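Local coordinates for actibind (Aspergillus niger, PDB 3D3Z), which cleaves RNA as a T2-family ribonuclease, probably without strict base specificity but with a preference for adenylic acid, at residues Q32-D37 with D145-L150; A179-G184 with L199-N204. One frame throughout, in Å; residues are numbered along the deposited sequence.

Contact 1. Residues Q32-D37 with D145-L150. With D3Z (1-(5-deoxy-beta-L-xylofuranosyl)pyrimidine-2,4(1H,3H)-dione), chain E.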
ATOM      1  N   GLN A  32       3.324  -1.074   1.293  1.00 18.11           N
ATOM      2  CA  GLN A  32       1.881  -1.209   1.137  1.00 18.15           C
ATOM      3  C   GLN A  32       1.247  -0.656   2.418  1.00 17.88           C
ATOM      4  O   GLN A  32       1.386  -1.207   3.499  1.00 17.33           O
ATOM      5  CB  GLN A  32       1.436  -2.637   0.876  1.00 17.49           C
ATOM      6  CG  GLN A  32       0.058  -2.759   0.163  1.00 18.41           C
ATOM      7  CD  GLN A  32      -1.143  -2.340   1.012  1.00 15.57           C
ATOM      8  OE1 GLN A  32      -1.557  -3.048   1.946  1.00 18.28           O
ATOM      9  NE2 GLN A  32      -1.814  -1.236   0.596  1.00 14.85           N
ATOM     10  N   THR A  33       0.544   0.464   2.261  1.00 17.81           N
ATOM     11  CA  THR A  33       0.030   1.214   3.428  1.00 17.56           C
ATOM     12  C   THR A  33      -1.494   1.086   3.513  1.00 17.44           C
ATOM     13  O   THR A  33      -2.181   0.981   2.487  1.00 15.59           O
ATOM     14  CB  THR A  33       0.453   2.678   3.374  1.00 16.89           C
ATOM     15  OG1 THR A  33      -0.082   3.283   2.195  1.00 19.03           O
ATOM     16  CG2 THR A  33       1.952   2.748   3.330  1.00 15.03           C
ATOM     17  N   GLN A  34      -2.007   1.054   4.744  1.00 16.01           N
ATOM     18  CA  GLN A  34      -3.412   0.869   5.005  1.00 16.21           C
ATOM     19  C   GLN A  34      -3.991   1.841   6.055  1.00 16.52           C
ATOM     20  O   GLN A  34      -3.273   2.367   6.892  1.00 16.87           O
ATOM     21  CB  GLN A  34      -3.627  -0.572   5.475  1.00 17.58           C
ATOM     22  CG  GLN A  34      -3.159  -1.619   4.509  1.00 19.17           C
ATOM     23  CD  GLN A  34      -3.415  -3.030   4.995  1.00 16.52           C
ATOM     24  OE1 GLN A  34      -4.169  -3.242   5.972  1.00 20.04           O
ATOM     25  NE2 GLN A  34      -2.897  -4.008   4.248  1.00 16.34           N
ATOM     26  N   PHE A  35      -5.305   2.045   6.020  1.00 14.92           N
ATOM     27  CA  PHE A  35      -6.010   2.860   6.994  1.00 16.32           C
ATOM     28  C   PHE A  35      -7.044   2.073   7.777  1.00 16.41           C
ATOM     29  O   PHE A  35      -7.639   1.185   7.231  1.00 16.82           O
ATOM     30  CB  PHE A  35      -6.865   3.873   6.247  1.00 17.03           C
ATOM     31  CG  PHE A  35      -6.120   5.051   5.771  1.00 20.27           C
ATOM     32  CD1 PHE A  35      -5.262   5.716   6.613  1.00 21.99           C
ATOM     33  CD2 PHE A  35      -6.332   5.557   4.492  1.00 20.07           C
ATOM     34  CE1 PHE A  35      -4.624   6.837   6.194  1.00 21.10           C
ATOM     35  CE2 PHE A  35      -5.675   6.685   4.081  1.00 21.44           C
ATOM     36  CZ  PHE A  35      -4.827   7.317   4.928  1.00 21.68           C
ATOM     37  N   TRP A  36      -7.253   2.478   9.027  1.00 17.98           N
ATOM     38  CA  TRP A  36      -8.441   2.147   9.814  1.00 17.74           C
ATOM     39  C   TRP A  36      -9.236   3.469  10.048  1.00 18.64           C
ATOM     40  O   TRP A  36      -8.898   4.286  10.936  1.00 17.86           O
ATOM     41  CB  TRP A  36      -8.019   1.443  11.140  1.00 18.04           C
ATOM     42  CG  TRP A  36      -9.186   1.033  11.949  1.00 17.88           C
ATOM     43  CD1 TRP A  36      -9.673   1.632  13.113  1.00 18.79           C
ATOM     44  CD2 TRP A  36     -10.053  -0.057  11.667  1.00 20.57           C
ATOM     45  NE1 TRP A  36     -10.801   0.971  13.532  1.00 19.14           N
ATOM     46  CE2 TRP A  36     -11.036  -0.087  12.692  1.00 19.52           C
ATOM     47  CE3 TRP A  36     -10.083  -1.039  10.666  1.00 19.16           C
ATOM     48  CZ2 TRP A  36     -12.047  -1.028  12.712  1.00 19.43           C
ATOM     49  CZ3 TRP A  36     -11.100  -1.990  10.697  1.00 18.74           C
ATOM     50  CH2 TRP A  36     -12.060  -1.980  11.717  1.00 19.14           C
ATOM     51  N   ASP A  37     -10.243   3.727   9.209  1.00 18.41           N
ATOM     52  CA  ASP A  37     -11.001   4.956   9.237  1.00 18.78           C
ATOM     53  C   ASP A  37     -12.263   4.698  10.057  1.00 19.02           C
ATOM     54  O   ASP A  37     -13.139   3.948   9.636  1.00 17.71           O
ATOM     55  CB  ASP A  37     -11.378   5.422   7.812  1.00 19.29           C
ATOM     56  CG  ASP A  37     -10.185   5.925   6.982  1.00 21.08           C
ATOM     57  OD1 ASP A  37      -9.115   6.266   7.538  1.00 25.81           O
ATOM     58  OD2 ASP A  37     -10.332   5.990   5.718  1.00 19.34           O
ATOM     59  N   ASP A 145      -3.689  -6.044  -5.628  1.00 19.13           N
ATOM     60  CA  ASP A 145      -3.219  -7.426  -5.529  1.00 19.35           C
ATOM     61  C   ASP A 145      -2.426  -7.663  -4.222  1.00 19.46           C
ATOM     62  O   ASP A 145      -2.618  -8.667  -3.550  1.00 19.18           O
ATOM     63  CB  ASP A 145      -2.343  -7.811  -6.735  1.00 18.85           C
ATOM     64  CG  ASP A 145      -3.133  -7.957  -8.028  1.00 18.40           C
ATOM     65  OD1 ASP A 145      -4.367  -8.069  -7.991  1.00 21.66           O
ATOM     66  OD2 ASP A 145      -2.475  -8.017  -9.067  1.00 21.20           O
ATOM     67  N   LEU A 146      -1.548  -6.735  -3.896  1.00 19.72           N
ATOM     68  CA  LEU A 146      -0.715  -6.844  -2.674  1.00 20.26           C
ATOM     69  C   LEU A 146      -1.556  -6.654  -1.408  1.00 20.01           C
ATOM     70  O   LEU A 146      -1.471  -7.445  -0.458  1.00 21.25           O
ATOM     71  CB  LEU A 146       0.385  -5.821  -2.747  1.00 20.45           C
ATOM     72  CG  LEU A 146       1.521  -6.002  -1.760  1.00 22.03           C
ATOM     73  CD1 LEU A 146       2.249  -7.348  -1.952  1.00 23.62           C
ATOM     74  CD2 LEU A 146       2.463  -4.822  -1.968  1.00 20.80           C
ATOM     75  N   PHE A 147      -2.401  -5.640  -1.419  1.00 18.83           N
ATOM     76  CA  PHE A 147      -3.350  -5.432  -0.302  1.00 19.16           C
ATOM     77  C   PHE A 147      -4.141  -6.682   0.031  1.00 19.03           C
ATOM     78  O   PHE A 147      -4.319  -7.029   1.222  1.00 19.74           O
ATOM     79  CB  PHE A 147      -4.293  -4.304  -0.660  1.00 17.87           C
ATOM     80  CG  PHE A 147      -5.401  -4.081   0.331  1.00 17.28           C
ATOM     81  CD1 PHE A 147      -5.170  -3.462   1.537  1.00 18.83           C
ATOM     82  CD2 PHE A 147      -6.676  -4.409   0.013  1.00 12.01           C
ATOM     83  CE1 PHE A 147      -6.191  -3.214   2.420  1.00 17.39           C
ATOM     84  CE2 PHE A 147      -7.742  -4.182   0.883  1.00 17.72           C
ATOM     85  CZ  PHE A 147      -7.487  -3.570   2.136  1.00 16.74           C
ATOM     86  N   LYS A 148      -4.632  -7.384  -1.001  1.00 19.77           N
ATOM     87  CA  LYS A 148      -5.393  -8.622  -0.763  1.00 19.77           C
ATOM     88  C   LYS A 148      -4.612  -9.649   0.055  1.00 19.62           C
ATOM     89  O   LYS A 148      -5.199 -10.492   0.719  1.00 20.47           O
ATOM     90  CB  LYS A 148      -5.867  -9.257  -2.067  1.00 19.48           C
ATOM     91  CG  LYS A 148      -6.998  -8.499  -2.715  1.00 20.28           C
ATOM     92  CD  LYS A 148      -7.191  -8.967  -4.106  1.00 21.36           C
ATOM     93  CE  LYS A 148      -8.477  -8.502  -4.622  1.00 21.17           C
ATOM     94  NZ  LYS A 148      -8.803  -9.172  -5.906  1.00 23.17           N
ATOM     95  N   THR A 149      -3.304  -9.582   0.025  1.00 19.48           N
ATOM     96  CA  THR A 149      -2.531 -10.581   0.741  1.00 21.03           C
ATOM     97  C   THR A 149      -2.273 -10.160   2.204  1.00 21.38           C
ATOM     98  O   THR A 149      -1.604 -10.883   2.946  1.00 21.43           O
ATOM     99  CB  THR A 149      -1.166 -10.853   0.052  1.00 20.82           C
ATOM    100  OG1 THR A 149      -0.349  -9.693   0.122  1.00 22.09           O
ATOM    101  CG2 THR A 149      -1.322 -11.304  -1.438  1.00 20.66           C
ATOM    102  N   LEU A 150      -2.747  -8.974   2.591  1.00 21.08           N
ATOM    103  CA  LEU A 150      -2.367  -8.337   3.870  1.00 21.38           C
ATOM    104  C   LEU A 150      -3.613  -7.963   4.638  1.00 21.76           C
ATOM    105  O   LEU A 150      -3.868  -6.780   4.838  1.00 22.96           O
ATOM    106  CB  LEU A 150      -1.540  -7.076   3.564  1.00 20.07           C
ATOM    107  CG  LEU A 150      -0.171  -7.330   2.967  1.00 18.99           C
ATOM    108  CD1 LEU A 150       0.419  -6.058   2.399  1.00 12.66           C
ATOM    109  CD2 LEU A 150       0.752  -7.939   4.018  1.00 19.00           C
TER
HETATM  110  N1  D3Z E 252      -6.844  10.808   3.192  0.50 41.40           N
HETATM  111  C2  D3Z E 252      -7.794  10.734   2.155  0.50 40.68           C
HETATM  112  N3  D3Z E 252      -8.633   9.704   2.106  0.50 40.48           N
HETATM  113  C4  D3Z E 252      -8.597   8.722   3.008  0.50 40.63           C
HETATM  114  C5  D3Z E 252      -7.674   8.787   4.018  0.50 41.14           C
HETATM  115  C6  D3Z E 252      -6.787   9.851   4.105  0.50 41.09           C
HETATM  116  O2  D3Z E 252      -7.871  11.620   1.278  0.50 40.41           O
HETATM  117  O4  D3Z E 252      -9.383   7.753   2.980  0.50 40.47           O
HETATM  118  C1' D3Z E 252      -5.913  11.905   3.265  0.50 41.89           C
HETATM  119  C2' D3Z E 252      -5.783  12.425   1.848  0.50 44.08           C
HETATM  120  O2' D3Z E 252      -6.374  13.734   1.751  0.50 45.72           O
HETATM  121  C3' D3Z E 252      -4.303  12.358   1.514  0.50 43.14           C
HETATM  122  C4' D3Z E 252      -3.595  11.834   2.750  0.50 44.13           C
HETATM  123  O3' D3Z E 252      -4.074  11.466   0.435  0.50 43.55           O
HETATM  124  O4' D3Z E 252      -4.618  11.436   3.683  0.50 44.33           O
HETATM  125  C5' D3Z E 252      -2.674  10.682   2.361  0.50 43.85           C
HETATM  126  O   HOH W   1      -6.392  -5.182   5.302  1.00 17.00           O
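Gln-34 reaches across to Leu-150 and uses both hydrogens of its amide nitrogen. One goes to Leu-150 O, NE2 to O 3.0 Å with an N-H...O angle of 170°, meeting a lone pair in the carbonyl plane. The other goes to OE1 of Gln-32 at 2.8 Å from NE2, nearly in line with that C=O. Both acceptors lie close to the Gln-34 amide plane, which fixes the rotation of the group; its OE1 is hydrogen-bonded to Ser-152 OG, and a water lies within hydrogen-bonding distance of this OE1 and of Leu-150 O. The Gln-34 chain runs extended beyond CG (chi2 -179°), and this carries CD out to Phe-147, whose CE1 it approaches to 3.8 Å. Gln-32 OE1 comes to Phe-147 from the side, in the ring plane at the edge and 3.7 Å from CD1, with amide and ring planes almost perpendicular. The bend in Gln-32 at chi2 (-69°) brings CD beside CA and CB of Phe-147, while its CB packs 3.7 Å from CD2 of Leu-146 and its OE1 lies 3.6 Å from CD1 of Leu-150. The glutamines thus join strand 29-35, in the central antiparallel sheet of the RNase T2 fold, to segment 145-150 and its type I turn, Phe-147 to Leu-150. Just before that turn, Leu-146 O accepts from both N and OG1 of Thr-149. NE2 of Gln-32 is hydrogen-bonded to Gly-52 O on strand 49-56, and Phe-147 also packs against Ile-50 of that strand and Tyr-90 of helix 85-94. Farther along segment 32-37, Phe-35 and Asp-37 line the pocket of the bound uracil nucleoside, where Phe-35 stacks on His-51, a predicted active-site residue.

Contact 2. Residues A179-G184 with L199-N204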
ATOM      1  N   ALA A 179       2.890  -9.069  12.177  1.00 27.53           N
ATOM      2  CA  ALA A 179       4.126  -9.694  11.770  1.00 27.70           C
ATOM      3  C   ALA A 179       3.896 -11.127  11.257  1.00 27.28           C
ATOM      4  O   ALA A 179       4.648 -11.616  10.405  1.00 27.64           O
ATOM      5  CB  ALA A 179       5.131  -9.676  12.934  1.00 27.70           C
ATOM      6  N   ALA A 180       2.850 -11.774  11.767  1.00 27.62           N
ATOM      7  CA  ALA A 180       2.481 -13.156  11.434  1.00 27.83           C
ATOM      8  C   ALA A 180       2.005 -13.357   9.985  1.00 28.27           C
ATOM      9  O   ALA A 180       2.058 -14.474   9.463  1.00 29.31           O
ATOM     10  CB  ALA A 180       1.388 -13.620  12.369  1.00 27.91           C
ATOM     11  N   ILE A 181       1.495 -12.289   9.364  1.00 27.83           N
ATOM     12  CA  ILE A 181       1.135 -12.319   7.935  1.00 27.28           C
ATOM     13  C   ILE A 181       2.173 -11.621   7.045  1.00 27.23           C
ATOM     14  O   ILE A 181       1.918 -11.371   5.847  1.00 26.54           O
ATOM     15  CB  ILE A 181      -0.266 -11.754   7.686  1.00 26.99           C
ATOM     16  CG1 ILE A 181      -0.339 -10.260   8.044  1.00 27.42           C
ATOM     17  CG2 ILE A 181      -1.328 -12.583   8.381  1.00 24.96           C
ATOM     18  CD1 ILE A 181      -1.648  -9.625   7.606  1.00 26.28           C
ATOM     19  N   HIS A 182       3.347 -11.325   7.606  1.00 26.63           N
ATOM     20  CA  HIS A 182       4.387 -10.572   6.925  1.00 27.87           C
ATOM     21  C   HIS A 182       5.762 -11.163   7.253  1.00 28.51           C
ATOM     22  O   HIS A 182       6.765 -10.430   7.402  1.00 29.26           O
ATOM     23  CB  HIS A 182       4.299  -9.095   7.311  1.00 26.18           C
ATOM     24  CG  HIS A 182       5.108  -8.163   6.448  1.00 25.75           C
ATOM     25  ND1 HIS A 182       4.909  -8.036   5.083  1.00 23.99           N
ATOM     26  CD2 HIS A 182       6.063  -7.259   6.768  1.00 23.70           C
ATOM     27  CE1 HIS A 182       5.747  -7.130   4.602  1.00 22.40           C
ATOM     28  NE2 HIS A 182       6.446  -6.631   5.605  1.00 24.40           N
ATOM     29  N   ASP A 183       5.803 -12.490   7.354  0.50 29.34           N
ATOM     30  CA  ASP A 183       7.054 -13.231   7.498  0.50 30.02           C
ATOM     31  C   ASP A 183       7.828 -12.902   8.781  0.50 30.39           C
ATOM     32  O   ASP A 183       9.060 -12.959   8.797  0.50 30.82           O
ATOM     33  CB  ASP A 183       7.951 -12.966   6.280  0.50 30.28           C
ATOM     34  CG  ASP A 183       8.896 -14.111   5.999  0.50 31.61           C
ATOM     35  OD1 ASP A 183       8.424 -15.262   6.017  0.50 31.97           O
ATOM     36  OD2 ASP A 183      10.097 -13.864   5.739  0.50 33.12           O
ATOM     37  N   GLY A 184       7.115 -12.545   9.840  1.00 30.56           N
ATOM     38  CA  GLY A 184       7.738 -12.120  11.094  1.00 30.91           C
ATOM     39  C   GLY A 184       8.276 -10.702  11.160  1.00 31.48           C
ATOM     40  O   GLY A 184       8.833 -10.295  12.182  1.00 32.24           O
ATOM     41  N   LEU A 199      -1.156   1.513   8.978  1.00 18.76           N
ATOM     42  CA  LEU A 199      -0.185   0.413   8.880  1.00 19.69           C
ATOM     43  C   LEU A 199       0.653   0.585   7.599  1.00 20.57           C
ATOM     44  O   LEU A 199       0.117   0.957   6.507  1.00 16.81           O
ATOM     45  CB  LEU A 199      -0.885  -0.943   8.905  1.00 19.90           C
ATOM     46  CG  LEU A 199      -1.701  -1.389  10.131  1.00 21.85           C
ATOM     47  CD1 LEU A 199      -2.399  -2.708   9.872  1.00 19.37           C
ATOM     48  CD2 LEU A 199      -0.808  -1.483  11.400  1.00 18.59           C
ATOM     49  N   TYR A 200       1.983   0.442   7.733  1.00 20.78           N
ATOM     50  CA  TYR A 200       2.900   0.329   6.564  1.00 21.36           C
ATOM     51  C   TYR A 200       3.630  -1.016   6.594  1.00 22.74           C
ATOM     52  O   TYR A 200       4.477  -1.271   7.462  1.00 22.93           O
ATOM     53  CB  TYR A 200       3.976   1.402   6.468  1.00 21.90           C
ATOM     54  CG  TYR A 200       3.670   2.853   6.762  1.00 20.96           C
ATOM     55  CD1 TYR A 200       2.365   3.395   6.727  1.00 22.12           C
ATOM     56  CD2 TYR A 200       4.721   3.725   7.055  1.00 21.22           C
ATOM     57  CE1 TYR A 200       2.149   4.735   6.992  1.00 22.44           C
ATOM     58  CE2 TYR A 200       4.504   5.061   7.319  1.00 22.22           C
ATOM     59  CZ  TYR A 200       3.229   5.573   7.277  1.00 22.59           C
ATOM     60  OH  TYR A 200       3.048   6.925   7.533  1.00 22.53           O
ATOM     61  N   TYR A 201       3.302  -1.873   5.632  1.00 21.92           N
ATOM     62  CA  TYR A 201       4.013  -3.140   5.432  1.00 21.15           C
ATOM     63  C   TYR A 201       5.114  -2.940   4.402  1.00 21.31           C
ATOM     64  O   TYR A 201       4.838  -2.580   3.259  1.00 21.14           O
ATOM     65  CB  TYR A 201       3.042  -4.218   4.983  1.00 19.94           C
ATOM     66  CG  TYR A 201       1.933  -4.618   5.926  1.00 20.85           C
ATOM     67  CD1 TYR A 201       2.094  -5.703   6.811  1.00 18.76           C
ATOM     68  CD2 TYR A 201       0.686  -4.005   5.890  1.00 18.55           C
ATOM     69  CE1 TYR A 201       1.054  -6.125   7.616  1.00 19.16           C
ATOM     70  CE2 TYR A 201      -0.330  -4.420   6.711  1.00 19.36           C
ATOM     71  CZ  TYR A 201      -0.126  -5.454   7.598  1.00 20.14           C
ATOM     72  OH  TYR A 201      -1.128  -5.901   8.410  1.00 22.65           O
ATOM     73  N   TYR A 202       6.367  -3.176   4.816  1.00 21.35           N
ATOM     74  CA  TYR A 202       7.548  -2.961   3.984  1.00 21.20           C
ATOM     75  C   TYR A 202       7.934  -4.237   3.240  1.00 21.43           C
ATOM     76  O   TYR A 202       7.736  -5.370   3.732  1.00 21.85           O
ATOM     77  CB  TYR A 202       8.751  -2.479   4.806  1.00 22.05           C
ATOM     78  CG  TYR A 202       8.594  -1.097   5.430  1.00 21.88           C
ATOM     79  CD1 TYR A 202       9.333  -0.028   4.987  1.00 21.95           C
ATOM     80  CD2 TYR A 202       7.710  -0.879   6.493  1.00 24.88           C
ATOM     81  CE1 TYR A 202       9.179   1.260   5.561  1.00 22.34           C
ATOM     82  CE2 TYR A 202       7.562   0.403   7.086  1.00 21.86           C
ATOM     83  CZ  TYR A 202       8.310   1.441   6.623  1.00 24.04           C
ATOM     84  OH  TYR A 202       8.157   2.686   7.199  1.00 24.01           O
ATOM     85  N   PHE A 203       8.437  -4.027   2.027  1.00 21.52           N
ATOM     86  CA  PHE A 203       8.825  -5.106   1.108  1.00 20.49           C
ATOM     87  C   PHE A 203      10.055  -4.696   0.322  1.00 19.87           C
ATOM     88  O   PHE A 203      10.286  -3.516  -0.011  1.00 20.08           O
ATOM     89  CB  PHE A 203       7.730  -5.367   0.070  1.00 20.37           C
ATOM     90  CG  PHE A 203       6.515  -5.995   0.612  1.00 18.80           C
ATOM     91  CD1 PHE A 203       6.443  -7.363   0.738  1.00 19.54           C
ATOM     92  CD2 PHE A 203       5.426  -5.211   0.982  1.00 18.36           C
ATOM     93  CE1 PHE A 203       5.326  -7.940   1.209  1.00 19.53           C
ATOM     94  CE2 PHE A 203       4.317  -5.794   1.467  1.00 21.12           C
ATOM     95  CZ  PHE A 203       4.260  -7.150   1.571  1.00 19.69           C
ATOM     96  N   ASN A 204      10.856  -5.687  -0.012  1.00 21.28           N
ATOM     97  CA  ASN A 204      11.787  -5.521  -1.112  1.00 20.87           C
ATOM     98  C   ASN A 204      11.262  -6.398  -2.267  1.00 20.17           C
ATOM     99  O   ASN A 204      10.436  -7.301  -2.053  1.00 21.09           O
ATOM    100  CB  ASN A 204      13.224  -5.881  -0.723  1.00 21.59           C
ATOM    101  CG  ASN A 204      13.797  -5.009   0.442  1.00 23.60           C
ATOM    102  OD1 ASN A 204      13.703  -3.781   0.465  1.00 24.05           O
ATOM    103  ND2 ASN A 204      14.411  -5.676   1.379  1.00 22.79           N
TER
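The loop 179-184 approaches strand 195-206 with His-182 CA 7.6 Å from Tyr-201 CA, after a type I turn from Ala-179 to His-182, closed by His-182 N to Ala-179 O; Gly-184 N reaches the same oxygen from the opposite face of its plane. With CG anti to the backbone N (chi1 -167°), the His-182 ring meets both Tyr-201, over one face, and Phe-203, at its edge. Tyr-201 turns an edge to the imidazole face, its CD1 3.9 Å from His-182 CG and set toward the rim, in an edge-to-face pair with planes at 70°; its CB adds a CH-pi contact over that face. The imidazole in turn points its own edge at Phe-203, with His-182 CE1 3.4 Å from Phe-203 CZ, over the Phe-203 face, and planes at 86°, a second T-shaped pair. NE2 makes a weak, strongly bent hydrogen bond to Tyr-202 O, whose position is less certain. Beside this aromatic cluster, Ile-181 CD1 rests 3.8 Å from Tyr-201 OH, a hydroxyl hydrogen-bonded to Ser-152 OG. The loop follows helix 171-179 and leads into strand 188-192; Ile-181 touches Ala-155 on helix 152-158, and His-182 packs on Ala-216 of strand 213-216.

In the fold
Contacts 1 and 2 meet on adjacent antiparallel strands of one sheet: 29-35 pairs with 195-206 through Gln-34 N to Leu-199 O (2.8 Å) and Gln-32 N to Tyr-201 O (2.9 Å), both probable hydrogen bonds. Side chains continue the join, with Gln-34 packing on Tyr-201. Ser-152 serves both contacts, hydrogen-bonded to Gln-34 in one and Tyr-201 in the other. Both are buried, but the centre of contact 1 lies about 5 Å from the centre of the chain and that of contact 2 about 11 Å, with a partly exposed isoleucine. The deeper one joins a helix end to the sheet through paired amides; the outer one seats a loop by edge-to-face aromatic pairs.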